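Local coordinates for protein GH86A beta-porphyranase (Bacteroides plebeius, PDB 4AW7) that hydrolyses the sulfated red-seaweed polysaccharide porphyran at its beta-D-galactose-(1->4)-alpha-L-galactose-6-sulfate linkages, releasing mostly a sulfated disaccharide, at residues D252-I260 / K475-K483; I288-N298 / L426-I434. All coordinates share one frame; numbering follows the deposited sequence.

Interaction 1: D252-I260 / K475-K483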
loop_
_atom_site.group_PDB
_atom_site.type_symbol
_atom_site.label_atom_id
_atom_site.label_comp_id
_atom_site.label_asym_id
_atom_site.label_seq_id
_atom_site.Cartn_x
_atom_site.Cartn_y
_atom_site.Cartn_z
ATOM N N ASP A 252 8.768 4.486 -1.497
ATOM C CA ASP A 252 10.200 4.375 -1.725
ATOM C C ASP A 252 11.009 5.159 -0.696
ATOM O O ASP A 252 12.082 4.708 -0.307
ATOM C CB ASP A 252 10.588 4.861 -3.125
ATOM C CG ASP A 252 10.384 3.842 -4.222
ATOM O OD1 ASP A 252 9.680 2.825 -4.015
ATOM O OD2 ASP A 252 10.969 4.032 -5.332
ATOM N N MET A 253 10.516 6.311 -0.239
ATOM C CA MET A 253 11.312 7.078 0.725
ATOM C C MET A 253 11.452 6.368 2.053
ATOM O O MET A 253 12.501 6.392 2.691
ATOM C CB MET A 253 10.776 8.471 0.928
ATOM C CG MET A 253 11.792 9.423 1.535
ATOM S SD MET A 253 11.247 11.155 1.388
ATOM C CE MET A 253 12.765 11.989 1.915
ATOM N N VAL A 254 10.340 5.765 2.488
ATOM C CA VAL A 254 10.354 4.965 3.740
ATOM C C VAL A 254 11.383 3.835 3.623
ATOM O O VAL A 254 12.185 3.624 4.521
ATOM C CB VAL A 254 8.953 4.475 4.115
ATOM C CG1 VAL A 254 8.983 3.544 5.309
ATOM C CG2 VAL A 254 8.015 5.643 4.341
ATOM N N GLU A 255 11.331 3.101 2.513
ATOM C CA GLU A 255 12.284 2.001 2.306
ATOM C C GLU A 255 13.722 2.509 2.264
ATOM O O GLU A 255 14.628 1.916 2.867
ATOM C CB GLU A 255 11.960 1.272 0.994
ATOM C CG GLU A 255 10.657 0.518 0.996
ATOM C CD GLU A 255 10.339 -0.182 -0.336
ATOM O OE1 GLU A 255 11.214 -0.214 -1.233
ATOM O OE2 GLU A 255 9.232 -0.783 -0.520
ATOM N N ALA A 256 13.942 3.583 1.502
ATOM C CA ALA A 256 15.287 4.110 1.306
ATOM C C ALA A 256 15.896 4.566 2.623
ATOM O O ALA A 256 17.082 4.274 2.885
ATOM C CB ALA A 256 15.233 5.256 0.300
ATOM N N TYR A 257 15.122 5.235 3.482
ATOM C CA TYR A 257 15.671 5.653 4.770
ATOM C C TYR A 257 15.832 4.487 5.725
ATOM O O TYR A 257 16.827 4.422 6.458
ATOM C CB TYR A 257 14.860 6.782 5.373
ATOM C CG TYR A 257 15.519 7.387 6.582
ATOM C CD1 TYR A 257 16.757 7.986 6.474
ATOM C CD2 TYR A 257 14.916 7.333 7.828
ATOM C CE1 TYR A 257 17.394 8.509 7.584
ATOM C CE2 TYR A 257 15.521 7.865 8.958
ATOM C CZ TYR A 257 16.776 8.432 8.834
ATOM O OH TYR A 257 17.421 8.995 9.943
ATOM N N SER A 258 14.902 3.543 5.700
ATOM C CA SER A 258 15.053 2.362 6.522
ATOM C C SER A 258 16.339 1.606 6.183
ATOM O O SER A 258 17.035 1.170 7.077
ATOM C CB SER A 258 13.858 1.438 6.382
ATOM O OG SER A 258 12.676 2.066 6.822
ATOM N N TYR A 259 16.661 1.489 4.905
ATOM C CA TYR A 259 17.911 0.863 4.516
ATOM C C TYR A 259 19.114 1.579 5.129
ATOM O O TYR A 259 20.050 0.942 5.638
ATOM C CB TYR A 259 18.013 0.884 3.008
ATOM C CG TYR A 259 19.300 0.290 2.496
ATOM C CD1 TYR A 259 19.450 -1.066 2.429
ATOM C CD2 TYR A 259 20.364 1.097 2.081
ATOM C CE1 TYR A 259 20.632 -1.647 1.936
ATOM C CE2 TYR A 259 21.546 0.551 1.590
ATOM C CZ TYR A 259 21.671 -0.831 1.525
ATOM O OH TYR A 259 22.814 -1.373 0.998
ATOM N N ILE A 260 19.120 2.892 5.038
ATOM C CA ILE A 260 20.208 3.681 5.618
ATOM C C ILE A 260 20.294 3.522 7.129
ATOM O O ILE A 260 21.386 3.360 7.693
ATOM C CB ILE A 260 20.053 5.169 5.195
ATOM C CG1 ILE A 260 20.353 5.302 3.712
ATOM C CG2 ILE A 260 20.940 6.123 6.036
ATOM C CD1 ILE A 260 19.967 6.683 3.159
ATOM N N LYS A 475 15.711 -5.236 -5.499
ATOM C CA LYS A 475 15.894 -3.808 -5.362
ATOM C C LYS A 475 17.157 -3.549 -4.570
ATOM O O LYS A 475 17.430 -4.234 -3.578
ATOM C CB LYS A 475 14.696 -3.180 -4.614
ATOM C CG LYS A 475 13.419 -3.229 -5.428
ATOM C CD LYS A 475 12.244 -2.621 -4.667
ATOM C CE LYS A 475 10.999 -2.661 -5.467
ATOM N NZ LYS A 475 9.918 -1.942 -4.788
ATOM N N TYR A 476 17.890 -2.530 -5.002
ATOM C CA TYR A 476 19.147 -2.141 -4.375
ATOM C C TYR A 476 19.046 -0.664 -4.007
ATOM O O TYR A 476 18.583 0.147 -4.798
ATOM C CB TYR A 476 20.324 -2.395 -5.297
ATOM C CG TYR A 476 20.447 -3.829 -5.687
ATOM C CD1 TYR A 476 21.102 -4.724 -4.872
ATOM C CD2 TYR A 476 19.908 -4.300 -6.865
ATOM C CE1 TYR A 476 21.256 -6.047 -5.225
ATOM C CE2 TYR A 476 20.010 -5.658 -7.205
ATOM C CZ TYR A 476 20.707 -6.516 -6.399
ATOM O OH TYR A 476 20.884 -7.846 -6.724
ATOM N N TYR A 477 19.437 -0.377 -2.773
ATOM C CA TYR A 477 19.257 0.917 -2.146
ATOM C C TYR A 477 20.616 1.597 -1.980
ATOM O O TYR A 477 21.617 0.982 -1.767
ATOM C CB TYR A 477 18.549 0.746 -0.814
ATOM C CG TYR A 477 17.180 0.101 -0.942
ATOM C CD1 TYR A 477 17.033 -1.280 -0.976
ATOM C CD2 TYR A 477 16.040 0.859 -1.058
ATOM C CE1 TYR A 477 15.797 -1.878 -1.108
ATOM C CE2 TYR A 477 14.789 0.261 -1.220
ATOM C CZ TYR A 477 14.687 -1.099 -1.229
ATOM O OH TYR A 477 13.475 -1.726 -1.389
ATOM N N SER A 478 20.591 2.911 -2.027
ATOM C CA SER A 478 21.822 3.693 -1.893
ATOM C C SER A 478 22.053 4.146 -0.470
ATOM O O SER A 478 21.103 4.396 0.257
ATOM C CB SER A 478 21.733 4.874 -2.827
ATOM O OG SER A 478 22.952 5.651 -2.834
ATOM N N SER A 479 23.325 4.350 -0.081
ATOM C CA SER A 479 23.660 4.984 1.176
ATOM C C SER A 479 23.301 6.453 1.155
ATOM O O SER A 479 23.287 7.075 2.216
ATOM C CB SER A 479 25.167 4.861 1.443
ATOM O OG SER A 479 25.920 5.504 0.412
ATOM N N GLU A 480 23.035 7.010 -0.033
ATOM C CA GLU A 480 22.690 8.425 -0.205
ATOM C C GLU A 480 21.216 8.592 -0.479
ATOM O O GLU A 480 20.684 7.915 -1.343
ATOM C CB GLU A 480 23.488 9.015 -1.372
ATOM C CG GLU A 480 24.974 9.048 -1.144
ATOM C CD GLU A 480 25.340 10.089 -0.133
ATOM O OE1 GLU A 480 24.964 11.258 -0.322
ATOM O OE2 GLU A 480 25.962 9.705 0.844
ATOM N N TYR A 481 20.567 9.498 0.253
ATOM C CA TYR A 481 19.176 9.862 0.003
ATOM C C TYR A 481 18.991 11.337 0.318
ATOM O O TYR A 481 19.905 11.988 0.862
ATOM C CB TYR A 481 18.146 8.954 0.748
ATOM C CG TYR A 481 17.667 9.509 2.060
ATOM C CD1 TYR A 481 18.560 9.925 3.031
ATOM C CD2 TYR A 481 16.315 9.585 2.346
ATOM C CE1 TYR A 481 18.106 10.503 4.228
ATOM C CE2 TYR A 481 15.845 10.141 3.530
ATOM C CZ TYR A 481 16.751 10.619 4.477
ATOM O OH TYR A 481 16.255 11.193 5.630
ATOM N N LEU A 482 17.820 11.881 -0.006
ATOM C CA LEU A 482 17.434 13.252 0.363
ATOM C C LEU A 482 18.543 14.254 0.087
ATOM O O LEU A 482 19.097 14.885 0.998
ATOM C CB LEU A 482 16.920 13.294 1.810
ATOM C CG LEU A 482 16.258 14.609 2.242
ATOM C CD1 LEU A 482 15.124 15.011 1.307
ATOM C CD2 LEU A 482 15.732 14.444 3.649
ATOM N N LYS A 483 18.840 14.439 -1.189
ATOM C CA LYS A 483 19.944 15.307 -1.606
ATOM C C LYS A 483 19.391 16.561 -2.270
ATOM O O LYS A 483 18.634 16.472 -3.216
ATOM C CB LYS A 483 20.857 14.566 -2.589
ATOM C CG LYS A 483 21.478 13.279 -2.079
ATOM C CD LYS A 483 22.253 13.404 -0.818
ATOM C CE LYS A 483 23.519 14.212 -1.025
ATOM N NZ LYS A 483 24.502 14.035 0.110
HETATM O O HOH W 1 11.024 0.456 -3.909
HETATM O O HOH W 2 9.149 -2.899 -2.346
HETATM O O HOH W 3 18.435 4.912 0.295
#

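Interaction 2: I288-N298 / L426-I434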
loop_
_atom_site.group_PDB
_atom_site.type_symbol
_atom_site.label_atom_id
_atom_site.label_comp_id
_atom_site.label_asym_id
_atom_site.label_seq_id
_atom_site.Cartn_x
_atom_site.Cartn_y
_atom_site.Cartn_z
ATOM N N ILE A 288 -23.614 6.589 -5.677
ATOM C CA ILE A 288 -22.742 6.974 -6.797
ATOM C C ILE A 288 -21.425 7.526 -6.304
ATOM O O ILE A 288 -20.353 7.099 -6.731
ATOM C CB ILE A 288 -23.382 8.032 -7.704
ATOM C CG1 ILE A 288 -24.656 7.472 -8.364
ATOM C CG2 ILE A 288 -22.343 8.491 -8.740
ATOM C CD1 ILE A 288 -25.601 8.547 -8.945
ATOM N N SER A 289 -21.461 8.443 -5.360
ATOM C CA SER A 289 -20.211 9.027 -4.994
ATOM C C SER A 289 -19.309 8.056 -4.199
ATOM O O SER A 289 -18.114 8.042 -4.374
ATOM C CB SER A 289 -20.411 10.391 -4.337
ATOM O OG SER A 289 -20.474 10.310 -2.965
ATOM N N SER A 290 -19.900 7.213 -3.358
ATOM C CA SER A 290 -19.106 6.402 -2.449
ATOM C C SER A 290 -18.462 5.195 -3.139
ATOM O O SER A 290 -17.474 4.658 -2.629
ATOM C CB SER A 290 -19.936 5.984 -1.235
ATOM O OG SER A 290 -20.521 7.111 -0.567
ATOM N N VAL A 291 -18.918 4.812 -4.334
ATOM C CA VAL A 291 -18.237 3.773 -5.135
ATOM C C VAL A 291 -17.104 4.296 -6.030
ATOM O O VAL A 291 -16.320 3.469 -6.569
ATOM C CB VAL A 291 -19.214 2.934 -5.980
ATOM C CG1 VAL A 291 -20.298 2.389 -5.086
ATOM C CG2 VAL A 291 -19.791 3.726 -7.172
ATOM N N ARG A 292 -16.934 5.599 -6.140
ATOM C CA ARG A 292 -15.847 6.160 -6.955
ATOM C C ARG A 292 -14.466 5.625 -6.439
ATOM O O ARG A 292 -13.519 5.424 -7.222
ATOM C CB ARG A 292 -15.915 7.703 -7.005
ATOM C CG ARG A 292 -17.168 8.271 -7.673
ATOM C CD ARG A 292 -17.374 9.826 -7.581
ATOM N NE ARG A 292 -18.619 10.229 -8.265
ATOM C CZ ARG A 292 -19.416 11.248 -7.934
ATOM N NH1 ARG A 292 -19.158 12.004 -6.872
ATOM N NH2 ARG A 292 -20.507 11.505 -8.672
ATOM N N SER A 293 -14.361 5.348 -5.133
ATOM C CA SER A 293 -13.141 4.766 -4.511
ATOM C C SER A 293 -12.617 3.498 -5.131
ATOM O O SER A 293 -11.435 3.172 -5.006
ATOM C CB SER A 293 -13.428 4.488 -3.005
ATOM O OG SER A 293 -13.607 5.680 -2.301
ATOM N N VAL A 294 -13.496 2.722 -5.753
ATOM C CA VAL A 294 -13.085 1.443 -6.323
ATOM C C VAL A 294 -11.988 1.612 -7.368
ATOM O O VAL A 294 -11.088 0.795 -7.449
ATOM C CB VAL A 294 -14.282 0.669 -6.894
ATOM C CG1 VAL A 294 -13.845 -0.502 -7.765
ATOM C CG2 VAL A 294 -15.176 0.190 -5.720
ATOM N N SER A 295 -12.041 2.670 -8.162
ATOM C CA SER A 295 -10.979 2.856 -9.143
ATOM C C SER A 295 -9.646 3.062 -8.426
ATOM O O SER A 295 -8.625 2.556 -8.870
ATOM C CB SER A 295 -11.270 3.952 -10.175
ATOM O OG SER A 295 -11.565 5.131 -9.538
ATOM N N SER A 296 -9.651 3.776 -7.291
ATOM C CA SER A 296 -8.454 3.983 -6.484
ATOM C C SER A 296 -7.960 2.668 -5.928
ATOM O O SER A 296 -6.756 2.421 -5.896
ATOM C CB SER A 296 -8.714 4.942 -5.315
ATOM O OG SER A 296 -9.047 6.219 -5.794
ATOM N N PHE A 297 -8.852 1.801 -5.443
ATOM C CA PHE A 297 -8.410 0.489 -4.978
ATOM C C PHE A 297 -7.564 -0.173 -6.061
ATOM O O PHE A 297 -6.467 -0.686 -5.799
ATOM C CB PHE A 297 -9.547 -0.449 -4.617
ATOM C CG PHE A 297 -10.482 0.017 -3.518
ATOM C CD1 PHE A 297 -10.120 0.899 -2.518
ATOM C CD2 PHE A 297 -11.749 -0.505 -3.481
ATOM C CE1 PHE A 297 -11.035 1.314 -1.551
ATOM C CE2 PHE A 297 -12.634 -0.121 -2.513
ATOM C CZ PHE A 297 -12.300 0.806 -1.565
ATOM N N ASN A 298 -8.078 -0.229 -7.286
ATOM C CA ASN A 298 -7.328 -0.833 -8.379
ATOM C C ASN A 298 -6.020 -0.120 -8.679
ATOM O O ASN A 298 -4.970 -0.743 -8.867
ATOM C CB ASN A 298 -8.207 -0.955 -9.610
ATOM C CG ASN A 298 -9.146 -2.156 -9.554
ATOM O OD1 ASN A 298 -8.758 -3.223 -9.078
ATOM N ND2 ASN A 298 -10.387 -1.977 -10.050
ATOM N N LEU A 426 -13.936 -3.929 -15.021
ATOM C CA LEU A 426 -14.529 -3.058 -14.023
ATOM C C LEU A 426 -14.180 -1.622 -14.388
ATOM O O LEU A 426 -13.018 -1.190 -14.301
ATOM C CB LEU A 426 -14.047 -3.405 -12.620
ATOM C CG LEU A 426 -14.829 -2.771 -11.462
ATOM C CD1 LEU A 426 -14.391 -3.430 -10.163
ATOM C CD2 LEU A 426 -14.710 -1.245 -11.405
ATOM N N TYR A 427 -15.189 -0.879 -14.838
ATOM C CA TYR A 427 -15.028 0.507 -15.245
ATOM C C TYR A 427 -15.786 1.382 -14.258
ATOM O O TYR A 427 -16.955 1.171 -14.029
ATOM C CB TYR A 427 -15.556 0.724 -16.675
ATOM C CG TYR A 427 -15.618 2.189 -17.073
ATOM C CD1 TYR A 427 -14.555 3.029 -16.846
ATOM C CD2 TYR A 427 -16.741 2.743 -17.693
ATOM C CE1 TYR A 427 -14.568 4.372 -17.197
ATOM C CE2 TYR A 427 -16.747 4.109 -18.056
ATOM C CZ TYR A 427 -15.674 4.906 -17.775
ATOM O OH TYR A 427 -15.710 6.248 -18.155
ATOM N N VAL A 428 -15.089 2.334 -13.661
ATOM C CA VAL A 428 -15.685 3.289 -12.734
ATOM C C VAL A 428 -15.833 4.615 -13.461
ATOM O O VAL A 428 -14.869 5.268 -13.802
ATOM C CB VAL A 428 -14.849 3.473 -11.453
ATOM C CG1 VAL A 428 -15.560 4.406 -10.480
ATOM C CG2 VAL A 428 -14.562 2.134 -10.778
ATOM N N ASN A 429 -17.074 5.001 -13.702
ATOM C CA ASN A 429 -17.365 6.319 -14.289
ATOM C C ASN A 429 -17.873 7.239 -13.186
ATOM O O ASN A 429 -18.729 6.834 -12.391
ATOM C CB ASN A 429 -18.393 6.141 -15.391
ATOM C CG ASN A 429 -18.763 7.452 -16.038
ATOM O OD1 ASN A 429 -19.682 8.118 -15.573
ATOM N ND2 ASN A 429 -17.981 7.884 -17.025
ATOM N N TYR A 430 -17.340 8.452 -13.092
ATOM C CA TYR A 430 -17.705 9.224 -11.929
ATOM C C TYR A 430 -19.216 9.568 -11.872
ATOM O O TYR A 430 -19.731 9.632 -10.750
ATOM C CB TYR A 430 -16.765 10.421 -11.711
ATOM C CG TYR A 430 -15.381 10.051 -11.154
ATOM C CD1 TYR A 430 -14.960 8.717 -11.030
ATOM C CD2 TYR A 430 -14.516 11.042 -10.738
ATOM C CE1 TYR A 430 -13.737 8.400 -10.525
ATOM C CE2 TYR A 430 -13.281 10.745 -10.231
ATOM C CZ TYR A 430 -12.882 9.433 -10.127
ATOM O OH TYR A 430 -11.625 9.207 -9.610
ATOM N N ASN A 431 -19.921 9.733 -12.993
ATOM C CA ASN A 431 -21.360 10.002 -12.904
ATOM C C ASN A 431 -22.227 8.741 -12.926
ATOM O O ASN A 431 -23.272 8.713 -12.254
ATOM C CB ASN A 431 -21.824 11.005 -13.980
ATOM C CG ASN A 431 -21.386 12.442 -13.681
ATOM O OD1 ASN A 431 -21.055 12.786 -12.545
ATOM N ND2 ASN A 431 -21.382 13.278 -14.709
ATOM N N ALA A 432 -21.810 7.718 -13.661
ATOM C CA ALA A 432 -22.619 6.528 -13.878
ATOM C C ALA A 432 -22.360 5.400 -12.871
ATOM O O ALA A 432 -23.173 4.482 -12.744
ATOM C CB ALA A 432 -22.400 6.007 -15.328
ATOM N N GLY A 433 -21.267 5.465 -12.138
ATOM C CA GLY A 433 -20.942 4.385 -11.214
ATOM C C GLY A 433 -20.164 3.286 -11.879
ATOM O O GLY A 433 -19.415 3.496 -12.837
ATOM N N ILE A 434 -20.281 2.101 -11.316
ATOM C CA ILE A 434 -19.508 0.949 -11.765
ATOM C C ILE A 434 -20.222 0.189 -12.860
ATOM O O ILE A 434 -21.389 -0.161 -12.716
ATOM C CB ILE A 434 -19.192 0.001 -10.574
ATOM C CG1 ILE A 434 -18.212 0.728 -9.636
ATOM C CG2 ILE A 434 -18.611 -1.329 -11.079
ATOM C CD1 ILE A 434 -18.001 0.007 -8.293
HETATM O O HOH W 4 -11.127 0.328 -11.805
#

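Interaction 1: D252-I260 / K475-K483
Tyr477 and Tyr481 press onto Glu255, Tyr257, Tyr259 and Ile260 in an aromatic-rich helix-on-strand contact that joins helix 245-262 to the mixed sheet containing strand 469-484. The short axes cross at -60° and approach to 9.3 Å, and Ala256 is small enough to let the Tyr477 ring come close to the helix backbone. Tyr477 CB lies over one face of the Tyr259 ring, 3.6 Å from its centroid, in a CH-pi contact, while the two rings are nearly parallel but slid apart. Because CG of Tyr259 is anti to the backbone N (chi1 178°), the ring lies beside the strand. At the far end of the Tyr477 ring, OH donates to Glu255 OE1 (2.7 Å), which lies at the ring edge and is met from above the carboxylate plane. Helix 245-262 runs between parallel strands 225-233 and 268-276, a beta-alpha-beta unit of the catalytic (beta/alpha)8 barrel, so its outer surface is what the C-terminal beta region docks on. Lys475 NZ stays 4.2 Å from Glu255 OE1, and two waters carry the link; one of them also donates to Asp252 OD1. Arg307 pairs with both carboxylates, which probably helps keep them ionised. Tyr481 lies among Tyr257, Ile260 and Met253. Its CZ comes within 3.3 Å of Tyr257 CD1, and Ile260 CD1 touches Tyr481 CD1. The extended chain of Met253 brings CE to 3.9 Å from Tyr481 CE2. The phenol oxygens have partners outside the two segments: Tyr481 OH bonds to Trp208 and Tyr257 OH to Asp217.

Interaction 2: I288-N298 / L426-I434
Ser295 and Val428 mark a close approach of the backbones, their CA atoms 5.9 Å apart, where the start of helix 293-305 crosses strand 426-429 at 133° between N-to-C directions. Val294 supplies the apolar centre. Its CG1 stands 3.8 Å from Leu426 CD2 and its CG2 equally near Ile434 CD1, the side chains meeting at about right angles; a chi1 of 167° sets CG1 opposite the backbone N, toward Leu426, and leaves CG2 for Ile434. Val291 CB adds a contact to the same Ile434 methyl, and Val428 CG2 packs on Ser295 CB. Branched aliphatics suit this buried seam, and Ser295 is compact enough to let the strand come close while its hydroxyl donates back to Arg292 O. The polar grip comes from Arg292, whose extended chain brings NE (2.8 Å) and NH2 (2.9 Å) side-on to the single oxygen Tyr430 O. That oxygen lies near the guanidinium plane, though NH2 stands well above the carbonyl plane. NH1 of the same arginine forms a salt bridge to Asp277. A leucine in place of Arg292 would probably leave Tyr430 O without both donors and Asp277 without its charged mate. Gly433 has a positive phi, and with its backbone angles a side chain would jam against the preceding carbonyl. Its N and O both bond to Asn429, whose OD1 accepts from Ala432 N (2.9 Å) in an Asx motif. These bonds close a beta-hairpin with a three-residue loop between strands 421-429 and 433-441; its strands pack on the barrel helix that follows strand 268-276, and its tip meets the turn leading into that helix.

Interactions 1 and 2 fix two different beta regions to neighbouring helices of the catalytic barrel, on opposite sides of the chain's centre. Their centres are 35 Å apart and their nearest atoms about 15 Å. Helix 293-305 starts in interaction 2, and Arg307, just beyond its end, pairs with the acids of interaction 1. Strand 268-276, which carries Glu272, the probable nucleophile, lies between the two helices in sequence. Neither contact touches substrate: the Arg292 side chain is about 12 Å from bound galactose units, yet its partner Asp277 directly follows Ile276 of the galactose pocket. The Met253 side chain is about 12 Å from the potassium ion held by Tyr193 and Tyr207.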